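Local coordinates for protein CopN (Chlamydia pneumoniae, PDB 4NRH) that probably acts as a gatekeeper of type III secretion, working in complex with a chaperone to direct the secretion of translocator proteins, at residues E203-V206 / P207-L210; N225-K228 / V229-Y233; L209-S212 / L213-E216; L268-S271 / A272-Q275. All blocks are in the same frame, centred on the assembly; numbering follows the deposited sequence.

Contact 1 of 4, residues E203-V206 / P207-L210; sequences ESRV and PILL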
ATOM      1  N   GLU A 203      16.705 -10.204   1.266  1.00 43.19           N
ATOM      2  CA  GLU A 203      16.903 -11.617   1.586  1.00 47.62           C
ATOM      3  C   GLU A 203      17.501 -12.366   0.399  1.00 40.55           C
ATOM      4  O   GLU A 203      18.298 -13.287   0.567  1.00 40.61           O
ATOM      5  CB  GLU A 203      15.585 -12.272   2.007  1.00 50.30           C
ATOM      6  CG  GLU A 203      15.713 -13.753   2.342  1.00 51.81           C
ATOM      7  CD  GLU A 203      14.444 -14.331   2.936  1.00 56.12           C
ATOM      8  OE1 GLU A 203      13.350 -13.822   2.617  1.00 55.45           O
ATOM      9  OE2 GLU A 203      14.543 -15.300   3.718  1.00 53.62           O
ATOM     10  N   SER A 204      17.101 -11.966  -0.803  1.00 45.85           N
ATOM     11  CA  SER A 204      17.619 -12.562  -2.026  1.00 48.40           C
ATOM     12  C   SER A 204      18.986 -11.998  -2.418  1.00 52.13           C
ATOM     13  O   SER A 204      19.903 -12.749  -2.750  1.00 56.22           O
ATOM     14  CB  SER A 204      16.624 -12.358  -3.171  1.00 49.64           C
ATOM     15  OG  SER A 204      17.265 -12.461  -4.430  1.00 65.39           O
ATOM     16  N   ARG A 205      19.116 -10.675  -2.379  1.00 51.33           N
ATOM     17  CA  ARG A 205      20.292 -10.003  -2.931  1.00 43.40           C
ATOM     18  C   ARG A 205      21.515  -9.991  -2.008  1.00 41.67           C
ATOM     19  O   ARG A 205      22.646 -10.079  -2.483  1.00 39.76           O
ATOM     20  CB  ARG A 205      19.938  -8.563  -3.311  1.00 42.50           C
ATOM     21  CG  ARG A 205      18.718  -8.422  -4.210  1.00 53.84           C
ATOM     22  CD  ARG A 205      18.868  -9.190  -5.511  1.00 57.34           C
ATOM     23  NE  ARG A 205      20.143  -8.922  -6.169  1.00 72.58           N
ATOM     24  CZ  ARG A 205      20.583  -9.580  -7.236  1.00 78.10           C
ATOM     25  NH1 ARG A 205      19.845 -10.543  -7.773  1.00 82.17           N
ATOM     26  NH2 ARG A 205      21.756  -9.271  -7.770  1.00 66.50           N
ATOM     27  N   VAL A 206      21.296  -9.858  -0.702  1.00 37.76           N
ATOM     28  CA  VAL A 206      22.411  -9.779   0.246  1.00 40.74           C
ATOM     29  C   VAL A 206      23.335 -11.010   0.206  1.00 47.30           C
ATOM     30  O   VAL A 206      24.557 -10.849   0.174  1.00 49.06           O
ATOM     31  CB  VAL A 206      21.909  -9.552   1.697  1.00 35.43           C
ATOM     32  CG1 VAL A 206      23.020  -9.813   2.702  1.00 39.47           C
ATOM     33  CG2 VAL A 206      21.364  -8.140   1.855  1.00 34.53           C
ATOM     34  N   PRO A 207      22.773 -12.239   0.198  1.00 53.35           N
ATOM     35  CA  PRO A 207      23.680 -13.387   0.059  1.00 48.82           C
ATOM     36  C   PRO A 207      24.469 -13.376  -1.251  1.00 45.28           C
ATOM     37  O   PRO A 207      25.569 -13.922  -1.306  1.00 53.62           O
ATOM     38  CB  PRO A 207      22.732 -14.589   0.106  1.00 49.00           C
ATOM     39  CG  PRO A 207      21.563 -14.110   0.874  1.00 53.62           C
ATOM     40  CD  PRO A 207      21.390 -12.680   0.456  1.00 53.58           C
ATOM     41  N   ILE A 208      23.906 -12.761  -2.288  1.00 44.34           N
ATOM     42  CA  ILE A 208      24.592 -12.635  -3.570  1.00 44.49           C
ATOM     43  C   ILE A 208      25.776 -11.675  -3.451  1.00 49.72           C
ATOM     44  O   ILE A 208      26.848 -11.924  -4.005  1.00 50.77           O
ATOM     45  CB  ILE A 208      23.633 -12.151  -4.676  1.00 48.01           C
ATOM     46  CG1 ILE A 208      22.514 -13.174  -4.891  1.00 50.89           C
ATOM     47  CG2 ILE A 208      24.385 -11.894  -5.975  1.00 39.40           C
ATOM     48  CD1 ILE A 208      21.526 -12.781  -5.962  1.00 53.40           C
ATOM     49  N   LEU A 209      25.578 -10.581  -2.719  1.00 35.72           N
ATOM     50  CA  LEU A 209      26.654  -9.631  -2.463  1.00 37.77           C
ATOM     51  C   LEU A 209      27.758 -10.273  -1.629  1.00 38.53           C
ATOM     52  O   LEU A 209      28.945 -10.084  -1.897  1.00 42.55           O
ATOM     53  CB  LEU A 209      26.120  -8.384  -1.757  1.00 36.20           C
ATOM     54  CG  LEU A 209      27.170  -7.346  -1.349  1.00 36.09           C
ATOM     55  CD1 LEU A 209      27.957  -6.871  -2.562  1.00 36.18           C
ATOM     56  CD2 LEU A 209      26.526  -6.171  -0.625  1.00 31.71           C
ATOM     57  N   LEU A 210      27.358 -11.034  -0.615  1.00 32.72           N
ATOM     58  CA  LEU A 210      28.305 -11.682   0.285  1.00 35.12           C
ATOM     59  C   LEU A 210      29.155 -12.722  -0.441  1.00 38.63           C
ATOM     60  O   LEU A 210      30.359 -12.819  -0.208  1.00 46.59           O
ATOM     61  CB  LEU A 210      27.568 -12.332   1.459  1.00 35.40           C
ATOM     62  CG  LEU A 210      26.840 -11.371   2.402  1.00 44.18           C
ATOM     63  CD1 LEU A 210      26.240 -12.118   3.584  1.00 43.89           C
ATOM     64  CD2 LEU A 210      27.775 -10.270   2.876  1.00 45.46           C
TER

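Contact 2 of 4, residues N225-K228 / V229-Y233; sequences NFVK and VAESY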
ATOM      1  N   ASN A 225      23.471  -9.342   8.258  1.00 48.56           N
ATOM      2  CA  ASN A 225      22.459 -10.169   7.610  1.00 46.76           C
ATOM      3  C   ASN A 225      21.422  -9.305   6.899  1.00 49.13           C
ATOM      4  O   ASN A 225      21.429  -8.081   7.040  1.00 53.74           O
ATOM      5  CB  ASN A 225      21.787 -11.092   8.629  1.00 46.33           C
ATOM      6  CG  ASN A 225      21.291 -10.350   9.855  1.00 47.67           C
ATOM      7  OD1 ASN A 225      20.401  -9.504   9.768  1.00 45.72           O
ATOM      8  ND2 ASN A 225      21.869 -10.665  11.009  1.00 52.40           N
ATOM      9  N   PHE A 226      20.532  -9.939   6.142  1.00 43.51           N
ATOM     10  CA  PHE A 226      19.571  -9.199   5.324  1.00 43.98           C
ATOM     11  C   PHE A 226      18.572  -8.402   6.161  1.00 48.46           C
ATOM     12  O   PHE A 226      18.024  -7.404   5.695  1.00 47.28           O
ATOM     13  CB  PHE A 226      18.831 -10.150   4.377  1.00 44.28           C
ATOM     14  CG  PHE A 226      17.773 -10.985   5.044  1.00 50.66           C
ATOM     15  CD1 PHE A 226      18.103 -12.181   5.660  1.00 48.50           C
ATOM     16  CD2 PHE A 226      16.446 -10.586   5.032  1.00 49.61           C
ATOM     17  CE1 PHE A 226      17.131 -12.955   6.267  1.00 45.13           C
ATOM     18  CE2 PHE A 226      15.471 -11.355   5.637  1.00 42.32           C
ATOM     19  CZ  PHE A 226      15.814 -12.541   6.254  1.00 56.66           C
ATOM     20  N   VAL A 227      18.337  -8.844   7.392  1.00 47.21           N
ATOM     21  CA  VAL A 227      17.452  -8.122   8.299  1.00 43.19           C
ATOM     22  C   VAL A 227      18.106  -6.813   8.733  1.00 50.78           C
ATOM     23  O   VAL A 227      17.461  -5.762   8.757  1.00 45.59           O
ATOM     24  CB  VAL A 227      17.095  -8.966   9.538  1.00 45.89           C
ATOM     25  CG1 VAL A 227      16.260  -8.152  10.514  1.00 45.42           C
ATOM     26  CG2 VAL A 227      16.354 -10.228   9.118  1.00 49.08           C
ATOM     27  N   LYS A 228      19.391  -6.885   9.070  1.00 52.04           N
ATOM     28  CA  LYS A 228      20.163  -5.706   9.444  1.00 51.05           C
ATOM     29  C   LYS A 228      20.212  -4.701   8.299  1.00 42.41           C
ATOM     30  O   LYS A 228      20.048  -3.499   8.507  1.00 41.29           O
ATOM     31  CB  LYS A 228      21.582  -6.102   9.857  1.00 54.67           C
ATOM     32  CG  LYS A 228      21.711  -6.557  11.302  1.00 73.54           C
ATOM     33  CD  LYS A 228      21.388  -5.426  12.265  1.00 84.26           C
ATOM     34  CE  LYS A 228      21.715  -5.810  13.700  1.00 86.91           C
ATOM     35  NZ  LYS A 228      21.443  -4.696  14.649  1.00 83.84           N
ATOM     36  N   VAL A 229      20.448  -5.204   7.092  1.00 39.22           N
ATOM     37  CA  VAL A 229      20.516  -4.363   5.902  1.00 43.86           C
ATOM     38  C   VAL A 229      19.169  -3.702   5.620  1.00 42.89           C
ATOM     39  O   VAL A 229      19.106  -2.520   5.276  1.00 41.26           O
ATOM     40  CB  VAL A 229      20.957  -5.175   4.664  1.00 44.40           C
ATOM     41  CG1 VAL A 229      20.978  -4.295   3.427  1.00 42.42           C
ATOM     42  CG2 VAL A 229      22.324  -5.802   4.898  1.00 42.26           C
ATOM     43  N   ALA A 230      18.093  -4.469   5.777  1.00 36.98           N
ATOM     44  CA  ALA A 230      16.743  -3.958   5.560  1.00 43.75           C
ATOM     45  C   ALA A 230      16.391  -2.854   6.550  1.00 47.21           C
ATOM     46  O   ALA A 230      15.745  -1.870   6.191  1.00 43.09           O
ATOM     47  CB  ALA A 230      15.728  -5.090   5.652  1.00 41.61           C
ATOM     48  N   GLU A 231      16.817  -3.022   7.797  1.00 42.37           N
ATOM     49  CA  GLU A 231      16.559  -2.023   8.829  1.00 48.50           C
ATOM     50  C   GLU A 231      17.340  -0.738   8.564  1.00 41.01           C
ATOM     51  O   GLU A 231      16.856   0.356   8.844  1.00 45.67           O
ATOM     52  CB  GLU A 231      16.898  -2.579  10.215  1.00 42.10           C
ATOM     53  CG  GLU A 231      15.903  -3.616  10.717  1.00 45.18           C
ATOM     54  CD  GLU A 231      16.402  -4.373  11.934  1.00 50.76           C
ATOM     55  OE1 GLU A 231      17.609  -4.284  12.241  1.00 51.51           O
ATOM     56  OE2 GLU A 231      15.585  -5.060  12.583  1.00 55.14           O
ATOM     57  N   SER A 232      18.548  -0.879   8.026  1.00 41.78           N
ATOM     58  CA  SER A 232      19.362   0.279   7.668  1.00 43.79           C
ATOM     59  C   SER A 232      18.719   1.027   6.507  1.00 41.22           C
ATOM     60  O   SER A 232      18.659   2.256   6.504  1.00 44.32           O
ATOM     61  CB  SER A 232      20.787  -0.147   7.302  1.00 42.45           C
ATOM     62  OG  SER A 232      21.523  -0.521   8.453  1.00 65.96           O
ATOM     63  N   TYR A 233      18.245   0.266   5.526  1.00 35.84           N
ATOM     64  CA  TYR A 233      17.543   0.808   4.365  1.00 40.86           C
ATOM     65  C   TYR A 233      16.347   1.653   4.791  1.00 37.07           C
ATOM     66  O   TYR A 233      16.142   2.758   4.287  1.00 36.25           O
ATOM     67  CB  TYR A 233      17.099  -0.334   3.447  1.00 40.86           C
ATOM     68  CG  TYR A 233      16.382   0.092   2.186  1.00 36.15           C
ATOM     69  CD1 TYR A 233      17.003   0.905   1.246  1.00 37.59           C
ATOM     70  CD2 TYR A 233      15.092  -0.348   1.919  1.00 41.03           C
ATOM     71  CE1 TYR A 233      16.350   1.286   0.086  1.00 41.50           C
ATOM     72  CE2 TYR A 233      14.432   0.022   0.764  1.00 40.83           C
ATOM     73  CZ  TYR A 233      15.064   0.840  -0.150  1.00 45.31           C
ATOM     74  OH  TYR A 233      14.405   1.212  -1.300  1.00 44.94           O
TER

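Contact 3 of 4, residues L209-S212 / L213-E216; sequences LLDS and LKAE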
ATOM      1  N   LEU A 209      25.578 -10.581  -2.719  1.00 35.72           N
ATOM      2  CA  LEU A 209      26.654  -9.631  -2.463  1.00 37.77           C
ATOM      3  C   LEU A 209      27.758 -10.273  -1.629  1.00 38.53           C
ATOM      4  O   LEU A 209      28.945 -10.084  -1.897  1.00 42.55           O
ATOM      5  CB  LEU A 209      26.120  -8.384  -1.757  1.00 36.20           C
ATOM      6  CG  LEU A 209      27.170  -7.346  -1.349  1.00 36.09           C
ATOM      7  CD1 LEU A 209      27.957  -6.871  -2.562  1.00 36.18           C
ATOM      8  CD2 LEU A 209      26.526  -6.171  -0.625  1.00 31.71           C
ATOM      9  N   LEU A 210      27.358 -11.034  -0.615  1.00 32.72           N
ATOM     10  CA  LEU A 210      28.305 -11.682   0.285  1.00 35.12           C
ATOM     11  C   LEU A 210      29.155 -12.722  -0.441  1.00 38.63           C
ATOM     12  O   LEU A 210      30.359 -12.819  -0.208  1.00 46.59           O
ATOM     13  CB  LEU A 210      27.568 -12.332   1.459  1.00 35.40           C
ATOM     14  CG  LEU A 210      26.840 -11.371   2.402  1.00 44.18           C
ATOM     15  CD1 LEU A 210      26.240 -12.118   3.584  1.00 43.89           C
ATOM     16  CD2 LEU A 210      27.775 -10.270   2.876  1.00 45.46           C
ATOM     17  N   ASP A 211      28.523 -13.500  -1.316  1.00 41.12           N
ATOM     18  CA  ASP A 211      29.243 -14.484  -2.119  1.00 44.13           C
ATOM     19  C   ASP A 211      30.230 -13.799  -3.058  1.00 50.78           C
ATOM     20  O   ASP A 211      31.340 -14.289  -3.276  1.00 51.67           O
ATOM     21  CB  ASP A 211      28.266 -15.349  -2.919  1.00 55.51           C
ATOM     22  CG  ASP A 211      27.498 -16.320  -2.045  1.00 72.86           C
ATOM     23  OD1 ASP A 211      28.040 -16.738  -1.000  1.00 80.43           O
ATOM     24  OD2 ASP A 211      26.353 -16.667  -2.404  1.00 81.80           O
ATOM     25  N   SER A 212      29.816 -12.666  -3.615  1.00 41.84           N
ATOM     26  CA  SER A 212      30.668 -11.888  -4.507  1.00 35.88           C
ATOM     27  C   SER A 212      31.894 -11.354  -3.774  1.00 38.22           C
ATOM     28  O   SER A 212      33.017 -11.453  -4.269  1.00 38.11           O
ATOM     29  CB  SER A 212      29.880 -10.732  -5.127  1.00 38.38           C
ATOM     30  OG  SER A 212      30.696  -9.968  -5.994  1.00 60.48           O
ATOM     31  N   LEU A 213      31.669 -10.786  -2.594  1.00 37.43           N
ATOM     32  CA  LEU A 213      32.752 -10.237  -1.788  1.00 41.60           C
ATOM     33  C   LEU A 213      33.695 -11.336  -1.306  1.00 37.24           C
ATOM     34  O   LEU A 213      34.907 -11.137  -1.225  1.00 42.31           O
ATOM     35  CB  LEU A 213      32.194  -9.455  -0.598  1.00 39.01           C
ATOM     36  CG  LEU A 213      31.473  -8.155  -0.964  1.00 39.95           C
ATOM     37  CD1 LEU A 213      30.690  -7.609   0.218  1.00 36.23           C
ATOM     38  CD2 LEU A 213      32.465  -7.123  -1.479  1.00 35.87           C
ATOM     39  N   LYS A 214      33.132 -12.495  -0.979  1.00 36.57           N
ATOM     40  CA  LYS A 214      33.933 -13.630  -0.539  1.00 37.89           C
ATOM     41  C   LYS A 214      34.807 -14.135  -1.684  1.00 40.82           C
ATOM     42  O   LYS A 214      35.956 -14.532  -1.477  1.00 38.20           O
ATOM     43  CB  LYS A 214      33.041 -14.760  -0.018  1.00 43.60           C
ATOM     44  CG  LYS A 214      33.815 -15.939   0.552  1.00 61.77           C
ATOM     45  CD  LYS A 214      32.903 -16.941   1.238  1.00 69.47           C
ATOM     46  CE  LYS A 214      32.175 -17.803   0.221  1.00 77.10           C
ATOM     47  NZ  LYS A 214      31.766 -19.116   0.791  1.00 80.55           N
ATOM     48  N   ALA A 215      34.249 -14.113  -2.890  1.00 50.56           N
ATOM     49  CA  ALA A 215      34.938 -14.601  -4.081  1.00 52.40           C
ATOM     50  C   ALA A 215      36.217 -13.822  -4.392  1.00 58.94           C
ATOM     51  O   ALA A 215      37.126 -14.347  -5.036  1.00 60.90           O
ATOM     52  CB  ALA A 215      33.996 -14.557  -5.280  1.00 46.24           C
ATOM     53  N   GLU A 216      36.288 -12.577  -3.933  1.00 38.21           N
ATOM     54  CA  GLU A 216      37.488 -11.769  -4.128  1.00 51.97           C
ATOM     55  C   GLU A 216      38.284 -11.609  -2.833  1.00 56.59           C
ATOM     56  O   GLU A 216      39.087 -10.686  -2.695  1.00 52.08           O
ATOM     57  CB  GLU A 216      37.125 -10.397  -4.700  1.00 51.42           C
ATOM     58  CG  GLU A 216      35.920  -9.739  -4.050  1.00 58.65           C
ATOM     59  CD  GLU A 216      35.615  -8.379  -4.649  1.00 68.15           C
ATOM     60  OE1 GLU A 216      36.570  -7.617  -4.906  1.00 66.25           O
ATOM     61  OE2 GLU A 216      34.421  -8.075  -4.863  1.00 65.63           O
TER

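Contact 4 of 4, residues L268-S271 / A272-Q275; sequences LFFS and ALRQ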
ATOM      1  N   LEU A 268      23.382  -1.674  -3.829  1.00 39.79           N
ATOM      2  CA  LEU A 268      22.224  -2.468  -3.444  1.00 42.03           C
ATOM      3  C   LEU A 268      21.078  -1.563  -2.996  1.00 41.77           C
ATOM      4  O   LEU A 268      19.923  -1.782  -3.363  1.00 36.89           O
ATOM      5  CB  LEU A 268      22.597  -3.451  -2.334  1.00 48.62           C
ATOM      6  CG  LEU A 268      21.540  -4.500  -2.005  1.00 49.45           C
ATOM      7  CD1 LEU A 268      21.167  -5.248  -3.269  1.00 53.78           C
ATOM      8  CD2 LEU A 268      22.050  -5.458  -0.941  1.00 43.55           C
ATOM      9  N   PHE A 269      21.404  -0.554  -2.194  1.00 34.71           N
ATOM     10  CA  PHE A 269      20.421   0.429  -1.748  1.00 32.00           C
ATOM     11  C   PHE A 269      19.820   1.197  -2.919  1.00 39.48           C
ATOM     12  O   PHE A 269      18.611   1.425  -2.965  1.00 39.71           O
ATOM     13  CB  PHE A 269      21.050   1.408  -0.753  1.00 33.24           C
ATOM     14  CG  PHE A 269      21.174   0.862   0.643  1.00 36.03           C
ATOM     15  CD1 PHE A 269      20.631  -0.369   0.973  1.00 28.91           C
ATOM     16  CD2 PHE A 269      21.828   1.585   1.626  1.00 33.53           C
ATOM     17  CE1 PHE A 269      20.743  -0.869   2.257  1.00 38.88           C
ATOM     18  CE2 PHE A 269      21.943   1.090   2.912  1.00 39.93           C
ATOM     19  CZ  PHE A 269      21.399  -0.140   3.227  1.00 42.26           C
ATOM     20  N   PHE A 270      20.672   1.600  -3.857  1.00 43.36           N
ATOM     21  CA  PHE A 270      20.229   2.358  -5.022  1.00 43.43           C
ATOM     22  C   PHE A 270      19.313   1.514  -5.902  1.00 41.40           C
ATOM     23  O   PHE A 270      18.294   1.996  -6.396  1.00 34.50           O
ATOM     24  CB  PHE A 270      21.428   2.858  -5.834  1.00 40.09           C
ATOM     25  CG  PHE A 270      21.063   3.849  -6.903  1.00 45.28           C
ATOM     26  CD1 PHE A 270      20.715   3.422  -8.175  1.00 47.76           C
ATOM     27  CD2 PHE A 270      21.055   5.208  -6.633  1.00 42.69           C
ATOM     28  CE1 PHE A 270      20.373   4.332  -9.158  1.00 44.81           C
ATOM     29  CE2 PHE A 270      20.714   6.122  -7.611  1.00 44.65           C
ATOM     30  CZ  PHE A 270      20.373   5.683  -8.875  1.00 49.54           C
ATOM     31  N   SER A 271      19.686   0.254  -6.095  1.00 33.83           N
ATOM     32  CA  SER A 271      18.879  -0.676  -6.874  1.00 37.96           C
ATOM     33  C   SER A 271      17.530  -0.928  -6.207  1.00 39.52           C
ATOM     34  O   SER A 271      16.531  -1.176  -6.881  1.00 39.91           O
ATOM     35  CB  SER A 271      19.626  -1.997  -7.070  1.00 37.43           C
ATOM     36  OG  SER A 271      20.917  -1.776  -7.610  1.00 52.64           O
ATOM     37  N   ALA A 272      17.509  -0.857  -4.879  1.00 33.51           N
ATOM     38  CA  ALA A 272      16.291  -1.094  -4.109  1.00 40.26           C
ATOM     39  C   ALA A 272      15.229  -0.029  -4.373  1.00 39.78           C
ATOM     40  O   ALA A 272      14.037  -0.269  -4.180  1.00 36.85           O
ATOM     41  CB  ALA A 272      16.612  -1.159  -2.622  1.00 38.39           C
ATOM     42  N   LEU A 273      15.666   1.148  -4.810  1.00 36.09           N
ATOM     43  CA  LEU A 273      14.752   2.263  -5.046  1.00 41.48           C
ATOM     44  C   LEU A 273      13.798   2.000  -6.208  1.00 38.41           C
ATOM     45  O   LEU A 273      12.732   2.610  -6.294  1.00 45.80           O
ATOM     46  CB  LEU A 273      15.540   3.547  -5.308  1.00 32.53           C
ATOM     47  CG  LEU A 273      16.457   4.017  -4.178  1.00 38.60           C
ATOM     48  CD1 LEU A 273      17.312   5.184  -4.637  1.00 43.61           C
ATOM     49  CD2 LEU A 273      15.648   4.395  -2.950  1.00 36.36           C
ATOM     50  N   ARG A 274      14.182   1.090  -7.099  1.00 31.37           N
ATOM     51  CA  ARG A 274      13.323   0.717  -8.218  1.00 37.51           C
ATOM     52  C   ARG A 274      12.775  -0.701  -8.090  1.00 38.26           C
ATOM     53  O   ARG A 274      12.019  -1.155  -8.947  1.00 44.70           O
ATOM     54  CB  ARG A 274      14.078   0.856  -9.540  1.00 39.61           C
ATOM     55  CG  ARG A 274      15.148  -0.199  -9.757  1.00 48.39           C
ATOM     56  CD  ARG A 274      15.619  -0.214 -11.202  1.00 58.35           C
ATOM     57  NE  ARG A 274      16.885  -0.922 -11.357  1.00 73.50           N
ATOM     58  CZ  ARG A 274      16.985  -2.226 -11.596  1.00 79.57           C
ATOM     59  NH1 ARG A 274      15.891  -2.968 -11.701  1.00 81.62           N
ATOM     60  NH2 ARG A 274      18.179  -2.790 -11.726  1.00 77.06           N
ATOM     61  N   GLN A 275      13.153  -1.398  -7.022  1.00 35.35           N
ATOM     62  CA  GLN A 275      12.746  -2.791  -6.844  1.00 39.84           C
ATOM     63  C   GLN A 275      11.813  -2.973  -5.652  1.00 42.82           C
ATOM     64  O   GLN A 275      11.168  -4.012  -5.511  1.00 50.34           O
ATOM     65  CB  GLN A 275      13.973  -3.690  -6.681  1.00 38.27           C
ATOM     66  CG  GLN A 275      14.895  -3.715  -7.890  1.00 51.32           C
ATOM     67  CD  GLN A 275      14.283  -4.440  -9.073  1.00 67.43           C
ATOM     68  OE1 GLN A 275      13.634  -3.829  -9.922  1.00 76.46           O
ATOM     69  NE2 GLN A 275      14.487  -5.750  -9.133  1.00 66.30           N
TER

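Contact 1 of 4, residues E203-V206 / P207-L210
The backbone N of L210 donates to V206 O at 2.9 Å, and L209 N reaches R205 O at 3.0 Å; both are ordinary i to i+4 bonds of an alpha helix. The ladder has a gap at P207, which has no N-H to offer E203 O; its ring carbon CD stands 3.2 Å from that oxygen instead. The helix is kinked there, the usual consequence of a proline inside a helix. The ring also lies close against the preceding side chain, V206 CB 3.4 Å from P207 CD, a closeness that comes largely with the peptide link; the two side chains cross at about a right angle.

On the outer side, R205 is bent at chi2 and chi3 (-58° and -49°), which folds its guanidinium back over I208. I208 CD1 rests against one face of that group, 3.3 Å above its plane and toward the rim. A long, flexible arginine suits this site, since its aliphatic part can pack while its charged end spreads over an apolar neighbour. Beneath, V206 CG1 meets L210 CD1 at 4.1 Å, one turn on.

V206 is the buried residue of the group, its CG2 packed against F226 and V229 of helix 226-237 and L268 of helix 259-272, while L209 touches V265 and L210 packs on T220 and L224 of the following loop.

Contact 2 of 4, residues N225-K228 / V229-Y233
N225 is the N-cap of helix 226-237, and its backbone O takes the N-H of V229, the first i to i+4 bond of the helix. Its side chain also serves: with chi1 at 51°, OD1 swings back over the first turn and accepts from K228 N at 2.9 Å, the donor tilted 26° from the carbonyl plane. Asparagine suits this place because its short amide can stand in for the carbonyl that a preceding turn would have supplied.

F226 follows, its O bonded to A230 N at 2.9 Å. V227 CG2 lies over one face of its ring, while the ring meets Y152 edge-to-face and touches E203 of helix 179-215. The small methyl of A230 sits 3.3 Å from F226 O and packs on F202 of that helix.

V227 O receives E231 N, and the two side chains run side by side, pointing the same way, with V227 CG1 3.8 Å from E231 OE2. K228, bent at chi2, crosses E231 obliquely; its CD is 3.9 Å from OE1, but NZ and OE1 remain 4.5 Å apart, longer than a salt bridge. Both are solvent-facing residues, as befits long charged chains on the outer side.

The opposite character appears in V229, buried against F269 and L254, and in S232, whose OG is hydrogen-bonded to E250 OE2. V229 CG2 turns back to the cap residue itself, 3.3 Å from N225 O.

Contact 3 of 4, residues L209-S212 / L213-E216
L213 leans back on L209 in the last turns of helix 179-215, where the chain is about to leave the helix. Its CB lies 3.6 Å from L209 O. CG stands anti to the carbonyl carbon (chi1 -69°) and comes still nearer that oxygen, at 3.3 Å, while also meeting L209 CD1. At the tip, CD1 packs against L209 CG at 3.9 Å, the two leucines meeting at a slant. Leucine suits both places: its branched end spreads over the neighbour one turn away and still faces inward. L213 is the buried residue here, and it continues onto I218 and T220 of the following loop and S261 of helix 259-272.

Beneath the side chains, L213 N donates to L209 O and K214 N to L210 O, with A215 N bonding D211 O at a lower N-H...O angle of 143°. The ladder then frays: E216 N reaches S212 O only weakly, at 3.5 Å, and has a second weak link to L213 O. The backbone angles of E216 have left the helical range, as expected where a helix gives way to loop.

Polar and charged residues occupy the solvent side. K214 and D211 lie one turn apart with opposite charges, NZ and OD1 4.8 Å from each other, too far for a salt bridge, so any attraction is probably slight. The methyl of A215 adds little bulk beside D211 O. E216 is folded back by a chi1 of 44°, which brings its CG to 3.4 Å from S212 O.

Contact 4 of 4, residues L268-S271 / A272-Q275
The F270 ring meets L273 at a slant: its CD2 is 4.2 Å from L273 CD1, an aromatic and an aliphatic group making one apolar patch. With chi1 at -170°, CG of F270 stands anti to the backbone N, and the ring extends outward from the helix. L46 of the neighbouring Chaperone SycD chain packs on both residues, which explains the value of large apolar side chains here. As for the other flat group, S271 O lies oblique to the R274 guanidinium and well short of touching it; the atom of R274 that meets this oxygen is the aliphatic CG, at 3.3 Å. R274 also packs on D47 of the chaperone.

Here helix 259-272 runs out into the loop that leads to helix 284-301, and the bonding pattern shortens. A272 N still donates to L268 O at 3.0 Å, one turn back, with a weaker link to F269 O. L273 N instead bonds F270 O at 3.2 Å and reaches F269 O only weakly. R274 N follows with S271 O at 3.3 Å, so that both bond oxygens three residues back, as in a 3-10 turn.

S271 turns OG back to N267 O, a bond to its own helix that satisfies the hydroxyl, and A272 is buried with its methyl 3.3 Å from F269 O, close to Y201 and Y233. F269 packs against V229 and I236 of helix 226-237 and I294 of helix 284-301.

All four contacts are local turns within the third helical domain. Contacts 1 and 3 share helix 179-215, L209 and L210, and are largely surface: one holds a proline kink, the other a fraying end. Contacts 2 and 4 are more buried: contact 2 begins helix 226-237 with a side-chain cap, and contact 4 ends helix 259-272 with shortened backbone bonds. Contact 1 packs on both, V206 meeting V229 and L268, whereas contact 3 touches neither contact 2 nor contact 4. V229 and F269 join contacts 2 and 4, where Y233 OH probably also bonds A272 O. Contact 4 alone reaches the chaperone chain, through F270, L273 and R274.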